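Local structure of acetylene hydratase (Pelobacter acetylenicus, 2E7Z) at residues A[70-75]-A[447-453]; A[580-584]-A[718-722]; A[671-677]-A[690-696]. The protein catalyses the hydration of acetylene to acetaldehyde, using a tungsten-bis(molybdopterin guanine dinucleotide) cofactor and a [4Fe-4S] cluster. All blocks are in the same frame, centred on the assembly; numbering follows the deposited sequence.

Contact 1. Residues A[70-75]-A[447-453]; sequences RGEQRW and AQLADYV
A loop running up to strand 75-77 meets the turn that leads into strand 452-455, with Gly71 CA 4.5 Å from Leu449 CA. Residues 70-75 run extended but for Gly71 (phi 92°) and an inverse gamma turn centred on Gln73; in the turn, Ala450 N donates to Ala447 O (2.9 Å). Arg70 (chi1 t, chi2 t, chi3 m) reaches over: Arg70 NH1 donates to Leu449 O (2.9 Å) and, with Arg70 NH2, forms a salt bridge to Asp451 OD2, each nitrogen at 2.9 Å. Asp451 OD2 also accepts from Val436 N, and Arg70 NH2 donates to Gln433 O. Gln448 O is shared by Gln73 NE2 (3.0 Å) and water 1 (2.8 Å), which accepts from Gly71 N (2.8 Å) and donates to Ala450 O (2.9 Å). Gln73 NE2 also serves Gly71 O (2.8 Å). Trp75 NE1 donates to Gln73 OE1 (2.9 Å), and Trp75 CH2 packs on Val453 CG2 (3.7 Å). The arrangement joins antiparallel edge strands 63-65 and 75-77 to neighbouring strand 452-455 in the mixed sheet of the molybdopterin oxidoreductase region.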
loop_
_atom_site.group_PDB
_atom_site.type_symbol
_atom_site.label_atom_id
_atom_site.label_comp_id
_atom_site.label_asym_id
_atom_site.label_seq_id
_atom_site.Cartn_x
_atom_site.Cartn_y
_atom_site.Cartn_z
ATOM N N ARG A 70 -23.069 11.634 15.341
ATOM C CA ARG A 70 -21.738 11.320 14.862
ATOM C C ARG A 70 -21.295 12.395 13.874
ATOM O O ARG A 70 -22.082 12.803 13.017
ATOM C CB ARG A 70 -21.726 9.937 14.199
ATOM C CG ARG A 70 -20.348 9.551 13.738
ATOM C CD ARG A 70 -20.278 8.112 13.234
ATOM N NE ARG A 70 -20.820 7.156 14.200
ATOM C CZ ARG A 70 -20.207 6.769 15.317
ATOM N NH1 ARG A 70 -19.019 7.267 15.646
ATOM N NH2 ARG A 70 -20.774 5.822 16.094
ATOM N N GLY A 71 -20.038 12.817 13.998
ATOM C CA GLY A 71 -19.486 13.944 13.209
ATOM C C GLY A 71 -19.591 15.316 13.835
ATOM O O GLY A 71 -18.951 16.228 13.356
ATOM N N GLU A 72 -20.371 15.429 14.896
ATOM C CA GLU A 72 -20.421 16.708 15.638
ATOM C C GLU A 72 -19.131 16.897 16.423
ATOM O O GLU A 72 -18.708 15.980 17.143
ATOM C CB GLU A 72 -21.604 16.714 16.592
ATOM C CG GLU A 72 -21.722 17.996 17.425
ATOM C CD GLU A 72 -22.826 17.902 18.466
ATOM O OE1 GLU A 72 -23.691 16.999 18.361
ATOM O OE2 GLU A 72 -22.828 18.737 19.390
ATOM N N GLN A 73 -18.512 18.070 16.291
ATOM C CA GLN A 73 -17.209 18.280 16.908
ATOM C C GLN A 73 -17.357 18.776 18.346
ATOM O O GLN A 73 -17.148 19.967 18.647
ATOM C CB GLN A 73 -16.361 19.229 16.054
ATOM C CG GLN A 73 -16.142 18.653 14.642
ATOM C CD GLN A 73 -15.523 17.257 14.672
ATOM O OE1 GLN A 73 -14.378 17.100 15.100
ATOM N NE2 GLN A 73 -16.283 16.236 14.246
ATOM N N ARG A 74 -17.786 17.865 19.214
ATOM C CA ARG A 74 -17.942 18.192 20.630
ATOM C C ARG A 74 -17.187 17.118 21.387
ATOM O O ARG A 74 -17.638 15.971 21.468
ATOM C CB ARG A 74 -19.407 18.195 21.045
ATOM C CG ARG A 74 -19.662 19.114 22.237
ATOM C CD ARG A 74 -21.124 19.079 22.580
ATOM N NE ARG A 74 -21.342 19.879 23.785
ATOM C CZ ARG A 74 -21.544 19.396 25.011
ATOM N NH1 ARG A 74 -21.596 18.086 25.233
ATOM N NH2 ARG A 74 -21.717 20.237 26.032
ATOM N N TRP A 75 -16.010 17.488 21.871
ATOM C CA TRP A 75 -15.031 16.532 22.392
ATOM C C TRP A 75 -14.696 16.854 23.846
ATOM O O TRP A 75 -14.626 18.046 24.217
ATOM C CB TRP A 75 -13.759 16.627 21.548
ATOM C CG TRP A 75 -13.946 16.220 20.120
ATOM C CD1 TRP A 75 -14.069 17.024 19.035
ATOM C CD2 TRP A 75 -14.063 14.873 19.634
ATOM N NE1 TRP A 75 -14.238 16.264 17.890
ATOM C CE2 TRP A 75 -14.243 14.936 18.230
ATOM C CE3 TRP A 75 -14.025 13.616 20.250
ATOM C CZ2 TRP A 75 -14.363 13.771 17.421
ATOM C CZ3 TRP A 75 -14.160 12.456 19.438
ATOM C CH2 TRP A 75 -14.333 12.565 18.064
ATOM N N ALA A 447 -11.073 10.639 12.208
ATOM C CA ALA A 447 -11.176 10.822 13.656
ATOM C C ALA A 447 -12.390 11.702 14.006
ATOM O O ALA A 447 -13.046 11.509 15.029
ATOM C CB ALA A 447 -9.895 11.443 14.197
ATOM N N GLN A 448 -12.716 12.616 13.096
ATOM C CA GLN A 448 -13.846 13.519 13.327
ATOM C C GLN A 448 -15.174 12.795 13.434
ATOM O O GLN A 448 -16.153 13.284 13.991
ATOM C CB GLN A 448 -13.912 14.508 12.198
ATOM C CG GLN A 448 -12.820 15.575 12.390
ATOM C CD GLN A 448 -12.735 16.557 11.242
ATOM O OE1 GLN A 448 -13.758 16.913 10.642
ATOM N NE2 GLN A 448 -11.514 17.009 10.934
ATOM N N LEU A 449 -15.184 11.580 12.876
ATOM C CA LEU A 449 -16.354 10.687 12.842
ATOM C C LEU A 449 -16.344 9.653 13.954
ATOM O O LEU A 449 -17.218 8.778 14.008
ATOM C CB LEU A 449 -16.452 10.017 11.457
ATOM C CG LEU A 449 -16.873 10.979 10.334
ATOM C CD1 LEU A 449 -16.384 10.550 8.951
ATOM C CD2 LEU A 449 -18.374 11.205 10.332
ATOM N N ALA A 450 -15.381 9.761 14.873
ATOM C CA ALA A 450 -15.221 8.748 15.892
ATOM C C ALA A 450 -16.037 9.010 17.150
ATOM O O ALA A 450 -16.425 10.148 17.409
ATOM C CB ALA A 450 -13.759 8.566 16.226
ATOM N N ASP A 451 -16.266 7.944 17.927
ATOM C CA ASP A 451 -16.734 8.080 19.321
ATOM C C ASP A 451 -15.561 8.389 20.249
ATOM O O ASP A 451 -15.709 9.096 21.257
ATOM C CB ASP A 451 -17.434 6.811 19.773
ATOM C CG ASP A 451 -18.693 6.576 18.987
ATOM O OD1 ASP A 451 -19.727 7.228 19.274
ATOM O OD2 ASP A 451 -18.669 5.749 18.071
ATOM N N TYR A 452 -14.393 7.843 19.925
ATOM C CA TYR A 452 -13.173 7.996 20.725
ATOM C C TYR A 452 -11.992 8.173 19.814
ATOM O O TYR A 452 -11.836 7.381 18.843
ATOM C CB TYR A 452 -12.901 6.760 21.627
ATOM C CG TYR A 452 -14.041 6.457 22.568
ATOM C CD1 TYR A 452 -15.101 5.644 22.164
ATOM C CD2 TYR A 452 -14.080 7.032 23.848
ATOM C CE1 TYR A 452 -16.174 5.381 22.981
ATOM C CE2 TYR A 452 -15.165 6.819 24.692
ATOM C CZ TYR A 452 -16.207 6.002 24.240
ATOM O OH TYR A 452 -17.290 5.783 25.060
ATOM N N VAL A 453 -11.170 9.181 20.124
ATOM C CA VAL A 453 -9.925 9.382 19.408
ATOM C C VAL A 453 -8.820 9.110 20.407
ATOM O O VAL A 453 -8.804 9.690 21.501
ATOM C CB VAL A 453 -9.836 10.786 18.817
ATOM C CG1 VAL A 453 -8.490 10.992 18.070
ATOM C CG2 VAL A 453 -11.010 11.028 17.860
HETATM O O HOH W 1 -17.895 11.926 15.648
#

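Contact 2. Residues A[580-584]-A[718-722]; sequences PLQTE and GGILA
This is a loop lying across the corner at which the chain enters strand 720-726, part of a C-terminal mixed sheet consistent with the double-psi beta-barrel of the molybdopterin dinucleotide binding domain. Pro580, its CA-to-CB bond directed toward the other segment, packs by Gly719, the two CA atoms 4.6 Å apart; the positive phi of Gly719, 79°, suits a glycine. Leu581 turns away. Gln582 (phi -129°, psi 74°) is the most covered residue of the loop, its CA 4.9 Å from Ile720 CA. Gln582 O sits 3.2 Å from Gly719 C, and the Gln582 side chain extends along the start of the strand. Thr583 points its CA-to-CB bond away, yet Thr583 CG2 comes within 3.8 Å of Gly719 CA, while Thr583 OG1 accepts from Ile585 N and pairs with Glu579 OE2. Ile720 and Leu721 continue extended; Ile720 bonds through its backbone to Leu598 of strand 596-600. Leu721 (chi1 m, chi2 t) slides under the loop's end, Leu721 CD1 3.8 Å from Thr583 O and Leu721 CD2 4.2 Å from Glu584 CG.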
loop_
_atom_site.group_PDB
_atom_site.type_symbol
_atom_site.label_atom_id
_atom_site.label_comp_id
_atom_site.label_asym_id
_atom_site.label_seq_id
_atom_site.Cartn_x
_atom_site.Cartn_y
_atom_site.Cartn_z
ATOM N N PRO A 580 -10.087 -0.277 -20.423
ATOM C CA PRO A 580 -11.024 0.039 -19.342
ATOM C C PRO A 580 -12.366 0.510 -19.901
ATOM O O PRO A 580 -12.410 1.042 -21.021
ATOM C CB PRO A 580 -10.306 1.147 -18.573
ATOM C CG PRO A 580 -8.858 0.869 -18.816
ATOM C CD PRO A 580 -8.792 0.402 -20.255
ATOM N N LEU A 581 -13.451 0.289 -19.147
ATOM C CA LEU A 581 -14.794 0.570 -19.667
ATOM C C LEU A 581 -15.155 2.048 -19.808
ATOM O O LEU A 581 -16.210 2.372 -20.366
ATOM C CB LEU A 581 -15.843 -0.221 -18.860
ATOM C CG LEU A 581 -15.647 -1.746 -18.884
ATOM C CD1 LEU A 581 -16.648 -2.475 -17.983
ATOM C CD2 LEU A 581 -15.711 -2.296 -20.320
ATOM N N GLN A 582 -14.266 2.927 -19.344
ATOM C CA GLN A 582 -14.397 4.379 -19.462
ATOM C C GLN A 582 -13.150 5.027 -20.037
ATOM O O GLN A 582 -12.383 5.689 -19.329
ATOM C CB GLN A 582 -14.703 5.031 -18.104
ATOM C CG GLN A 582 -16.144 5.230 -17.845
ATOM C CD GLN A 582 -16.448 6.245 -16.747
ATOM O OE1 GLN A 582 -17.592 6.361 -16.321
ATOM N NE2 GLN A 582 -15.437 6.979 -16.288
ATOM N N THR A 583 -12.955 4.848 -21.335
ATOM C CA THR A 583 -11.883 5.533 -22.022
ATOM C C THR A 583 -12.404 6.041 -23.350
ATOM O O THR A 583 -13.567 5.817 -23.706
ATOM C CB THR A 583 -10.657 4.620 -22.275
ATOM O OG1 THR A 583 -10.941 3.708 -23.348
ATOM C CG2 THR A 583 -10.273 3.844 -21.005
ATOM N N GLU A 584 -11.530 6.707 -24.094
ATOM C CA GLU A 584 -11.892 7.197 -25.424
ATOM C C GLU A 584 -12.059 6.056 -26.429
ATOM O O GLU A 584 -12.758 6.219 -27.438
ATOM C CB GLU A 584 -10.890 8.250 -25.902
ATOM C CG GLU A 584 -10.904 9.512 -25.039
ATOM C CD GLU A 584 -9.719 10.429 -25.291
ATOM O OE1 GLU A 584 -8.726 10.356 -24.518
ATOM O OE2 GLU A 584 -9.788 11.220 -26.264
ATOM N N GLY A 718 -5.598 5.817 -15.179
ATOM C CA GLY A 718 -6.225 5.613 -16.479
ATOM C C GLY A 718 -7.609 5.021 -16.276
ATOM O O GLY A 718 -8.037 4.803 -15.142
ATOM N N GLY A 719 -8.314 4.777 -17.370
ATOM C CA GLY A 719 -9.522 3.953 -17.331
ATOM C C GLY A 719 -10.762 4.639 -16.821
ATOM O O GLY A 719 -11.807 4.006 -16.671
ATOM N N ILE A 720 -10.636 5.936 -16.592
ATOM C CA ILE A 720 -11.733 6.777 -16.100
ATOM C C ILE A 720 -11.678 8.079 -16.884
ATOM O O ILE A 720 -10.599 8.621 -17.104
ATOM C CB ILE A 720 -11.576 7.111 -14.587
ATOM C CG1 ILE A 720 -11.753 5.873 -13.702
ATOM C CG2 ILE A 720 -12.561 8.181 -14.143
ATOM C CD1 ILE A 720 -11.323 6.196 -12.249
ATOM N N LEU A 721 -12.839 8.582 -17.291
ATOM C CA LEU A 721 -12.931 9.863 -17.963
ATOM C C LEU A 721 -13.355 10.950 -16.983
ATOM O O LEU A 721 -14.091 10.701 -15.995
ATOM C CB LEU A 721 -13.900 9.768 -19.150
ATOM C CG LEU A 721 -13.451 8.847 -20.296
ATOM C CD1 LEU A 721 -14.647 8.413 -21.146
ATOM C CD2 LEU A 721 -12.355 9.506 -21.150
ATOM N N ALA A 722 -12.881 12.158 -17.255
ATOM C CA ALA A 722 -13.146 13.324 -16.422
ATOM C C ALA A 722 -13.353 14.595 -17.248
ATOM O O ALA A 722 -12.880 14.704 -18.393
ATOM C CB ALA A 722 -12.020 13.531 -15.423
#

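Contact 3. Residues A[671-677]-A[690-696]; sequences IPHGRWC and GAMLHND. With MGD (2-amino-5,6-dimercapto-7-methyl-3,7,8a,9-tetrahydro-8-oxa-1,3,9,10-tetraaza-anthracen-4-one guanosine dinucleotide), chain E.
His673 presents one face of its imidazole to MGD N18, which lies 3.0 Å from His673 ND1, and at the ring edge His673 ND1 donates to Asp696 OD1 (2.6 Å, 167°). The other oxygen, Asp696 OD2, takes both MGD N18 (2.9 Å) and MGD N19 (3.0 Å), so one carboxylate links histidine and pterin; Asp696 has chi1 p and His673 chi1 t. The segments run in opposite directions: CA atoms pair His673 with Asp696 (5.2 Å), Arg675 with Asn695 (5.3 Å) and Trp676 with Gly690 (4.9 Å). Residues 671-677 are extended apart from Gly674 (phi 97°); 690-696 holds the short helix 691-694, with Gly690 at its N-cap and Gly690 O accepting from His694 N (2.9 Å). Water 2 bridges the backbones, donating to Pro672 O (2.5 Å) and His694 O (2.7 Å) and accepting from Arg675 N (3.0 Å). Ile671 CD1 meets Asp696 CB at 3.7 Å. At the far end Cys677 SG lies 3.7 Å from His694 CD2, obliquely to the ring; Gly690, with no side chain, leaves room for the sulfur, where a CB would clash. Arg675 reaches out to a salt bridge with Glu604, and Trp676 NE1 to Ser610 O. His673 and Asp696 thus complete part of the pterin-binding site for W-bis-MGD in the molybdopterin dinucleotide binding domain of this DMSO reductase family member.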
loop_
_atom_site.group_PDB
_atom_site.type_symbol
_atom_site.label_atom_id
_atom_site.label_comp_id
_atom_site.label_asym_id
_atom_site.label_seq_id
_atom_site.Cartn_x
_atom_site.Cartn_y
_atom_site.Cartn_z
ATOM N N ILE A 671 -5.137 14.662 -10.439
ATOM C CA ILE A 671 -5.685 15.084 -9.148
ATOM C C ILE A 671 -4.834 14.454 -8.033
ATOM O O ILE A 671 -4.303 13.358 -8.194
ATOM C CB ILE A 671 -7.194 14.724 -8.991
ATOM C CG1 ILE A 671 -7.407 13.215 -8.837
ATOM C CG2 ILE A 671 -7.992 15.247 -10.204
ATOM C CD1 ILE A 671 -8.869 12.797 -8.729
ATOM N N PRO A 672 -4.690 15.153 -6.894
ATOM C CA PRO A 672 -3.846 14.635 -5.818
ATOM C C PRO A 672 -4.622 13.652 -4.946
ATOM O O PRO A 672 -5.852 13.704 -4.914
ATOM C CB PRO A 672 -3.551 15.885 -4.998
ATOM C CG PRO A 672 -4.822 16.689 -5.118
ATOM C CD PRO A 672 -5.314 16.439 -6.537
ATOM N N HIS A 673 -3.907 12.775 -4.247
ATOM C CA HIS A 673 -4.542 11.991 -3.205
ATOM C C HIS A 673 -4.190 12.536 -1.841
ATOM O O HIS A 673 -3.031 12.866 -1.575
ATOM C CB HIS A 673 -4.062 10.555 -3.246
ATOM C CG HIS A 673 -4.445 9.762 -2.031
ATOM N ND1 HIS A 673 -5.755 9.480 -1.718
ATOM C CD2 HIS A 673 -3.690 9.192 -1.061
ATOM C CE1 HIS A 673 -5.795 8.767 -0.604
ATOM N NE2 HIS A 673 -4.554 8.583 -0.181
ATOM N N GLY A 674 -5.177 12.562 -0.947
ATOM C CA GLY A 674 -4.892 12.756 0.462
ATOM C C GLY A 674 -5.038 14.178 0.926
ATOM O O GLY A 674 -4.723 14.478 2.054
ATOM N N ARG A 675 -5.517 15.063 0.052
ATOM C CA ARG A 675 -5.579 16.473 0.404
ATOM C C ARG A 675 -6.763 16.821 1.301
ATOM O O ARG A 675 -7.905 16.490 0.991
ATOM C CB ARG A 675 -5.614 17.317 -0.876
ATOM C CG ARG A 675 -4.269 17.430 -1.519
ATOM C CD ARG A 675 -3.511 18.512 -0.730
ATOM N NE ARG A 675 -2.158 18.638 -1.158
ATOM C CZ ARG A 675 -1.332 19.597 -0.766
ATOM N NH1 ARG A 675 -1.737 20.559 0.063
ATOM N NH2 ARG A 675 -0.108 19.590 -1.238
ATOM N N TRP A 676 -6.466 17.469 2.422
ATOM C CA TRP A 676 -7.492 18.058 3.257
ATOM C C TRP A 676 -6.849 19.232 3.993
ATOM O O TRP A 676 -5.666 19.485 3.803
ATOM C CB TRP A 676 -8.128 17.038 4.217
ATOM C CG TRP A 676 -7.183 16.420 5.229
ATOM C CD1 TRP A 676 -6.154 15.544 4.984
ATOM C CD2 TRP A 676 -7.226 16.608 6.646
ATOM N NE1 TRP A 676 -5.557 15.168 6.168
ATOM C CE2 TRP A 676 -6.176 15.829 7.203
ATOM C CE3 TRP A 676 -8.028 17.395 7.505
ATOM C CZ2 TRP A 676 -5.920 15.787 8.577
ATOM C CZ3 TRP A 676 -7.785 17.346 8.883
ATOM C CH2 TRP A 676 -6.722 16.559 9.406
ATOM N N CYS A 677 -7.615 19.907 4.841
ATOM C CA CYS A 677 -7.242 21.227 5.362
ATOM C C CYS A 677 -7.383 21.242 6.889
ATOM O O CYS A 677 -8.407 21.685 7.406
ATOM C CB CYS A 677 -8.174 22.273 4.739
ATOM S SG CYS A 677 -8.416 22.107 2.913
ATOM N N GLY A 690 -12.497 19.746 4.712
ATOM C CA GLY A 690 -12.146 19.690 3.301
ATOM C C GLY A 690 -12.010 18.316 2.674
ATOM O O GLY A 690 -11.829 18.216 1.466
ATOM N N ALA A 691 -12.098 17.261 3.482
ATOM C CA ALA A 691 -12.025 15.904 2.941
ATOM C C ALA A 691 -12.999 15.687 1.786
ATOM O O ALA A 691 -12.622 15.113 0.766
ATOM C CB ALA A 691 -12.346 14.937 4.047
ATOM N N MET A 692 -14.244 16.135 1.975
ATOM C CA MET A 692 -15.313 15.895 0.996
ATOM C C MET A 692 -15.193 16.782 -0.230
ATOM O O MET A 692 -15.899 16.566 -1.209
ATOM C CB MET A 692 -16.700 16.066 1.645
ATOM C CG MET A 692 -16.958 15.188 2.917
ATOM S SD MET A 692 -16.762 13.401 2.696
ATOM C CE MET A 692 -18.181 13.059 1.623
ATOM N N LEU A 693 -14.289 17.754 -0.172
ATOM C CA LEU A 693 -14.073 18.716 -1.261
ATOM C C LEU A 693 -12.790 18.448 -2.043
ATOM O O LEU A 693 -12.721 18.744 -3.227
ATOM C CB LEU A 693 -14.038 20.148 -0.705
ATOM C CG LEU A 693 -15.384 20.738 -0.278
ATOM C CD1 LEU A 693 -15.156 22.114 0.347
ATOM C CD2 LEU A 693 -16.358 20.827 -1.458
ATOM N N HIS A 694 -11.764 17.905 -1.394
ATOM C CA HIS A 694 -10.441 17.870 -2.030
ATOM C C HIS A 694 -9.779 16.496 -2.166
ATOM O O HIS A 694 -8.671 16.454 -2.719
ATOM C CB HIS A 694 -9.461 18.821 -1.316
ATOM C CG HIS A 694 -9.997 20.193 -1.127
ATOM N ND1 HIS A 694 -10.250 21.047 -2.181
ATOM C CD2 HIS A 694 -10.311 20.874 -0.001
ATOM C CE1 HIS A 694 -10.711 22.192 -1.710
ATOM N NE2 HIS A 694 -10.747 22.122 -0.391
ATOM N N ASN A 695 -10.419 15.408 -1.699
ATOM C CA ASN A 695 -9.777 14.111 -1.791
ATOM C C ASN A 695 -10.193 13.382 -3.050
ATOM O O ASN A 695 -11.376 13.426 -3.442
ATOM C CB ASN A 695 -10.120 13.228 -0.583
ATOM C CG ASN A 695 -9.254 12.004 -0.518
ATOM O OD1 ASN A 695 -9.746 10.847 -0.413
ATOM N ND2 ASN A 695 -7.974 12.214 -0.606
ATOM N N ASP A 696 -9.239 12.661 -3.649
ATOM C CA ASP A 696 -9.506 11.900 -4.873
ATOM C C ASP A 696 -10.618 10.853 -4.726
ATOM O O ASP A 696 -11.336 10.574 -5.680
ATOM C CB ASP A 696 -8.233 11.254 -5.451
ATOM C CG ASP A 696 -7.578 10.249 -4.517
ATOM O OD1 ASP A 696 -7.619 10.458 -3.283
ATOM O OD2 ASP A 696 -7.010 9.257 -5.018
HETATM P PB MGD E . -3.547 7.739 5.225
HETATM O O1B MGD E . -4.858 7.336 4.596
HETATM O O2B MGD E . -3.017 9.110 5.022
HETATM O O3B MGD E . -2.361 6.754 4.782
HETATM O O3A MGD E . -2.627 4.617 3.488
HETATM P PA MGD E . -2.173 5.166 4.936
HETATM O O1A MGD E . -0.705 4.976 5.171
HETATM O O2A MGD E . -3.167 4.599 5.904
HETATM O "O5'" MGD E . -3.720 7.465 6.804
HETATM C "C5'" MGD E . -2.563 7.347 7.615
HETATM C "C4'" MGD E . -2.949 7.871 8.983
HETATM O "O4'" MGD E . -1.909 7.483 9.894
HETATM C "C3'" MGD E . -2.968 9.393 9.075
HETATM O "O3'" MGD E . -4.259 9.814 9.549
HETATM C "C2'" MGD E . -1.841 9.787 10.052
HETATM O "O2'" MGD E . -2.094 10.929 10.895
HETATM C "C1'" MGD E . -1.726 8.531 10.873
HETATM N N9 MGD E . -0.407 8.251 11.462
HETATM C C8 MGD E . 0.811 8.452 10.900
HETATM N N7 MGD E . 1.786 7.981 11.694
HETATM C C5 MGD E . 1.178 7.400 12.752
HETATM C C6 MGD E . 1.593 6.706 13.959
HETATM O O6 MGD E . 2.800 6.501 14.207
HETATM N N1 MGD E . 0.608 6.267 14.760
HETATM C C2 MGD E . -0.688 6.502 14.584
HETATM N N2 MGD E . -1.581 5.997 15.483
HETATM N N3 MGD E . -1.138 7.138 13.507
HETATM C C4 MGD E . -0.252 7.581 12.592
HETATM C C10 MGD E . -1.646 4.590 2.450
HETATM C C11 MGD E . -2.205 3.715 1.348
HETATM O O11 MGD E . -3.322 4.429 0.820
HETATM C C12 MGD E . -1.158 3.485 0.286
HETATM S S12 MGD E . 0.366 2.879 0.770
HETATM C C13 MGD E . -1.434 3.692 -1.012
HETATM S S13 MGD E . -0.244 3.565 -2.224
HETATM C C14 MGD E . -2.797 4.072 -1.504
HETATM N N15 MGD E . -2.845 5.445 -1.983
HETATM C C16 MGD E . -4.096 5.864 -2.332
HETATM C C17 MGD E . -4.375 6.836 -3.398
HETATM O O17 MGD E . -3.441 7.330 -4.067
HETATM N N18 MGD E . -5.664 7.158 -3.630
HETATM C C19 MGD E . -6.702 6.632 -2.932
HETATM N N19 MGD E . -7.970 7.002 -3.207
HETATM N N20 MGD E . -6.510 5.762 -1.932
HETATM C C21 MGD E . -5.276 5.350 -1.615
HETATM N N22 MGD E . -5.110 4.457 -0.636
HETATM C C23 MGD E . -3.822 3.848 -0.380
HETATM O O HOH W 2 -6.558 14.743 -2.729
#

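Overall arrangement
From the N terminus, contact 1 comes first: the 70-75 loop, between strands 63-65 and 75-77, is met 372 residues later by 447-453, bringing distant parts of the molybdopterin oxidoreductase region together in their common sheet. Contact 2 then ties 580-584, in the loop before helix 588-593, to the start of strand 720-726. Within that span lies contact 3, a short loop closed across 12 residues, tying the end of strand 668-671 to helix 691-694. Contact 1 precedes both, and none cross. Contacts 1 and 3 touch, Gln448 NE2 lying 4.3 Å from Trp676 CZ3, a packing contact between the two family regions; contact 2 stays about 7 Å from contact 3 at the nearest atoms.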